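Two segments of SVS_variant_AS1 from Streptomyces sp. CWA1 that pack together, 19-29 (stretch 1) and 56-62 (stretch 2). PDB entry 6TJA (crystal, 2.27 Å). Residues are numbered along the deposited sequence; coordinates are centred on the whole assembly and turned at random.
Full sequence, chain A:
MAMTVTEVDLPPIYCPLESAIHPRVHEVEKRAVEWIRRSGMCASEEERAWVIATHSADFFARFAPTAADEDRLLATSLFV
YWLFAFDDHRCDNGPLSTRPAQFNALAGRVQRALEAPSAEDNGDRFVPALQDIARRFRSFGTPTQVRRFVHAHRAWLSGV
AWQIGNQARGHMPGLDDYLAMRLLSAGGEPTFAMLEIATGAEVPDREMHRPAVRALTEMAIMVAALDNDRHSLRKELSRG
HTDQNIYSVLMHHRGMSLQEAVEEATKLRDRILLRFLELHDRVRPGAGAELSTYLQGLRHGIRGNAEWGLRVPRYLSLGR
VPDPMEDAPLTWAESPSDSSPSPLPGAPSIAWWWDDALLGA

Stretch 1 (19-29) SAIHPRVHEVE
Stretch 2, residues 56-62: SADFFAR

A helix that presents two alanines one turn apart can be approached closely by another segment of the same chain, and the contact between residues 19-29 and 56-62 of SVS_variant_AS1 is a compact example. Stretch 1 enters as an extended strand-like loop, with phi/psi of -98/120 at Ser19, -154/156 at Ala20 and -137/143 at Ile21. His22 (-57/131) leads into a type I turn from His22 to Val25, in which Pro23 (-60/-18) and Arg24 (-105/23) occupy the corners and Val25 N donates to His22 O at 3.1 Å. Arg24 is the N-cap residue, and a helix begins at Val25 and runs on beyond Glu29. Stretch 2 is helical from Ser56, with Ala61 N bonded to Ala57 O at 2.9 Å. The two helix axes approach to 9.0 Å, their N-to-C directions 136° apart, so the segments run roughly against each other. The register runs in the same opposed sense: the CA atoms of Ile21 and Arg62 lie 4.4 Å apart, those of His22 and Ala61 4.9 Å, and those of Glu29 and Ala57 5.2 Å.

One direct hydrogen bond joins the stretches, His22 N to Ala61 O at 2.9 Å, with an angle of 138° at the hydrogen. Two CA-H...O contacts reinforce it: Ile21 CA lies 3.5 Å from the same Ala61 O, and Arg62 CA lies 3.3 Å from Ala20 O. Backbone polarity is thus used where the loop passes the last residues of stretch 2.

Apolar packing accompanies these polar contacts and continues along the helix. Ala57 and Ala61, one helical turn apart, both point toward stretch 1, and their short side chains leave room for its larger ones. Val25 (chi1 p) sets CG2 3.7 Å from Ala61 CB and 3.8 Å from Asp58 CA. Ile21, t at both chi angles, brings CG1 to 3.9 Å from Ala61 CB. At Ala57, the CB atom meets Glu29 CA at 3.7 Å and, more loosely, Val28 CG1 (chi1 t) at 4.4 Å. Glu29 therefore contributes its backbone and the root of an extended side chain, chi1 and chi2 both t.

His22 CB points toward stretch 2, 3.9 Å from Ala61 CB, but with chi1 t and chi2 -73° the ring leads away. Its ND1 accepts a hydrogen bond from Arg24 N at 3.0 Å, securing the turn from within.

Charge is paired inside stretch 2. Arg62 (chi1 m, chi2 and chi3 t, chi4 -81°) reaches back to Asp58 (chi1 t, chi2 85°), forming a salt bridge in which NE and NH2 of Arg62 donate to Asp58 OD2 at 3.0 and 3.2 Å. Ile21 CD1 lies over one face of the guanidinium, 3.7 Å from Arg62 CG and 3.4 Å from Asp58 OD1, so the methyl covers a pair whose charges are already matched. At the guanidinium edge, water 1 accepts from Arg62 NH1 at 2.7 Å and donates to Ser19 OG at 3.0 Å, bridging a gap too wide for direct bonding.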

# COMPACT_ATOMS: atom_id res chain seq x y z
N SER A 19 -27.20 -7.34 13.08
CA SER A 19 -27.37 -8.05 11.79
C SER A 19 -28.41 -7.30 10.98
O SER A 19 -29.54 -7.17 11.44
CB SER A 19 -27.75 -9.48 12.00
OG SER A 19 -28.08 -10.04 10.75
N ALA A 20 -28.07 -6.80 9.79
CA ALA A 20 -29.05 -6.13 8.91
C ALA A 20 -28.59 -6.26 7.47
O ALA A 20 -27.36 -6.39 7.22
CB ALA A 20 -29.21 -4.67 9.31
N ILE A 21 -29.55 -6.16 6.55
CA ILE A 21 -29.29 -6.30 5.10
C ILE A 21 -30.05 -5.22 4.33
O ILE A 21 -31.17 -4.86 4.73
CB ILE A 21 -29.60 -7.73 4.66
CG1 ILE A 21 -29.09 -7.97 3.24
CG2 ILE A 21 -31.07 -8.09 4.89
CD1 ILE A 21 -28.76 -9.42 2.97
N HIS A 22 -29.42 -4.70 3.27
CA HIS A 22 -30.00 -3.60 2.47
C HIS A 22 -31.37 -4.03 1.94
O HIS A 22 -31.53 -5.11 1.39
CB HIS A 22 -29.04 -3.21 1.36
CG HIS A 22 -29.34 -1.87 0.81
ND1 HIS A 22 -30.43 -1.65 0.01
CD2 HIS A 22 -28.72 -0.67 0.94
CE1 HIS A 22 -30.46 -0.38 -0.36
NE2 HIS A 22 -29.44 0.26 0.25
N PRO A 23 -32.44 -3.20 2.09
CA PRO A 23 -33.75 -3.55 1.55
C PRO A 23 -33.79 -3.75 0.02
O PRO A 23 -34.69 -4.37 -0.44
CB PRO A 23 -34.68 -2.38 1.94
CG PRO A 23 -33.78 -1.28 2.46
CD PRO A 23 -32.45 -1.93 2.85
N ARG A 24 -32.80 -3.26 -0.72
CA ARG A 24 -32.75 -3.41 -2.20
C ARG A 24 -31.71 -4.46 -2.59
O ARG A 24 -31.26 -4.43 -3.74
CB ARG A 24 -32.46 -2.04 -2.81
CG ARG A 24 -33.40 -0.96 -2.31
CD ARG A 24 -34.75 -1.02 -3.03
NE ARG A 24 -34.51 -0.68 -4.42
CZ ARG A 24 -35.40 -0.73 -5.40
NH1 ARG A 24 -36.65 -1.07 -5.16
NH2 ARG A 24 -35.01 -0.44 -6.63
N VAL A 25 -31.37 -5.38 -1.70
CA VAL A 25 -30.31 -6.40 -1.98
C VAL A 25 -30.63 -7.13 -3.29
O VAL A 25 -29.72 -7.23 -4.13
CB VAL A 25 -30.09 -7.38 -0.81
CG1 VAL A 25 -31.36 -8.13 -0.39
CG2 VAL A 25 -29.00 -8.37 -1.16
N HIS A 26 -31.86 -7.60 -3.50
CA HIS A 26 -32.26 -8.43 -4.68
C HIS A 26 -32.14 -7.60 -5.96
O HIS A 26 -31.69 -8.14 -6.95
CB HIS A 26 -33.66 -9.06 -4.49
CG HIS A 26 -33.75 -9.92 -3.27
ND1 HIS A 26 -34.60 -9.62 -2.20
CD2 HIS A 26 -33.08 -11.05 -2.91
CE1 HIS A 26 -34.47 -10.55 -1.26
NE2 HIS A 26 -33.54 -11.43 -1.66
N GLU A 27 -32.50 -6.33 -5.95
CA GLU A 27 -32.38 -5.44 -7.13
C GLU A 27 -30.90 -5.28 -7.47
O GLU A 27 -30.56 -5.30 -8.67
CB GLU A 27 -33.03 -4.07 -6.86
CG GLU A 27 -34.56 -4.09 -6.81
CD GLU A 27 -35.21 -4.59 -5.52
OE1 GLU A 27 -34.48 -4.86 -4.54
OE2 GLU A 27 -36.46 -4.71 -5.51
N VAL A 28 -30.03 -5.12 -6.46
CA VAL A 28 -28.57 -4.93 -6.69
C VAL A 28 -27.97 -6.25 -7.18
O VAL A 28 -27.20 -6.20 -8.10
CB VAL A 28 -27.86 -4.37 -5.44
CG1 VAL A 28 -26.36 -4.53 -5.52
CG2 VAL A 28 -28.24 -2.92 -5.26
N GLU A 29 -28.35 -7.38 -6.60
CA GLU A 29 -27.82 -8.70 -7.03
C GLU A 29 -28.13 -8.94 -8.52
O GLU A 29 -27.30 -9.55 -9.22
CB GLU A 29 -28.39 -9.82 -6.16
CG GLU A 29 -27.65 -11.13 -6.32
CD GLU A 29 -28.36 -12.36 -5.79
OE1 GLU A 29 -29.26 -12.22 -4.92
OE2 GLU A 29 -28.00 -13.48 -6.26
N SER A 56 -22.16 -12.34 -3.51
CA SER A 56 -21.36 -11.24 -2.93
C SER A 56 -22.25 -10.01 -2.71
O SER A 56 -21.92 -9.20 -1.85
CB SER A 56 -20.16 -10.98 -3.76
OG SER A 56 -19.31 -12.13 -3.70
N ALA A 57 -23.38 -9.89 -3.41
CA ALA A 57 -24.31 -8.74 -3.22
C ALA A 57 -25.02 -8.91 -1.88
O ALA A 57 -25.09 -7.95 -1.12
CB ALA A 57 -25.27 -8.64 -4.37
N ASP A 58 -25.38 -10.13 -1.52
CA ASP A 58 -25.93 -10.46 -0.18
C ASP A 58 -24.87 -10.08 0.87
O ASP A 58 -25.21 -9.45 1.88
CB ASP A 58 -26.31 -11.95 -0.09
CG ASP A 58 -27.15 -12.31 1.12
OD1 ASP A 58 -28.41 -12.15 1.04
OD2 ASP A 58 -26.56 -12.74 2.15
N PHE A 59 -23.63 -10.49 0.63
CA PHE A 59 -22.48 -10.23 1.53
C PHE A 59 -22.39 -8.73 1.80
O PHE A 59 -22.49 -8.36 2.95
CB PHE A 59 -21.20 -10.83 0.94
CG PHE A 59 -19.96 -10.57 1.73
CD1 PHE A 59 -19.59 -11.43 2.74
CD2 PHE A 59 -19.17 -9.47 1.46
CE1 PHE A 59 -18.43 -11.19 3.47
CE2 PHE A 59 -18.00 -9.25 2.17
CZ PHE A 59 -17.64 -10.10 3.19
N PHE A 60 -22.20 -7.88 0.79
CA PHE A 60 -21.84 -6.47 1.06
C PHE A 60 -23.09 -5.63 1.39
O PHE A 60 -22.91 -4.60 2.04
CB PHE A 60 -21.02 -5.83 -0.06
CG PHE A 60 -20.21 -4.67 0.46
CD1 PHE A 60 -19.17 -4.88 1.35
CD2 PHE A 60 -20.54 -3.37 0.13
CE1 PHE A 60 -18.46 -3.81 1.88
CE2 PHE A 60 -19.79 -2.31 0.61
CZ PHE A 60 -18.75 -2.53 1.48
N ALA A 61 -24.29 -6.10 1.03
CA ALA A 61 -25.58 -5.50 1.42
C ALA A 61 -25.74 -5.56 2.95
O ALA A 61 -26.55 -4.78 3.52
CB ALA A 61 -26.71 -6.21 0.70
N ARG A 62 -25.03 -6.48 3.59
CA ARG A 62 -24.93 -6.59 5.07
C ARG A 62 -23.90 -5.62 5.66
O ARG A 62 -24.01 -5.31 6.87
CB ARG A 62 -24.60 -8.03 5.45
CG ARG A 62 -25.67 -9.02 5.01
CD ARG A 62 -25.12 -10.41 5.24
NE ARG A 62 -26.03 -11.45 4.82
CZ ARG A 62 -27.06 -11.88 5.53
NH1 ARG A 62 -27.28 -11.38 6.74
NH2 ARG A 62 -27.85 -12.81 5.05
O HOH W 1 -26.12 -9.65 8.52
O HOH W 2 -25.07 -6.93 8.77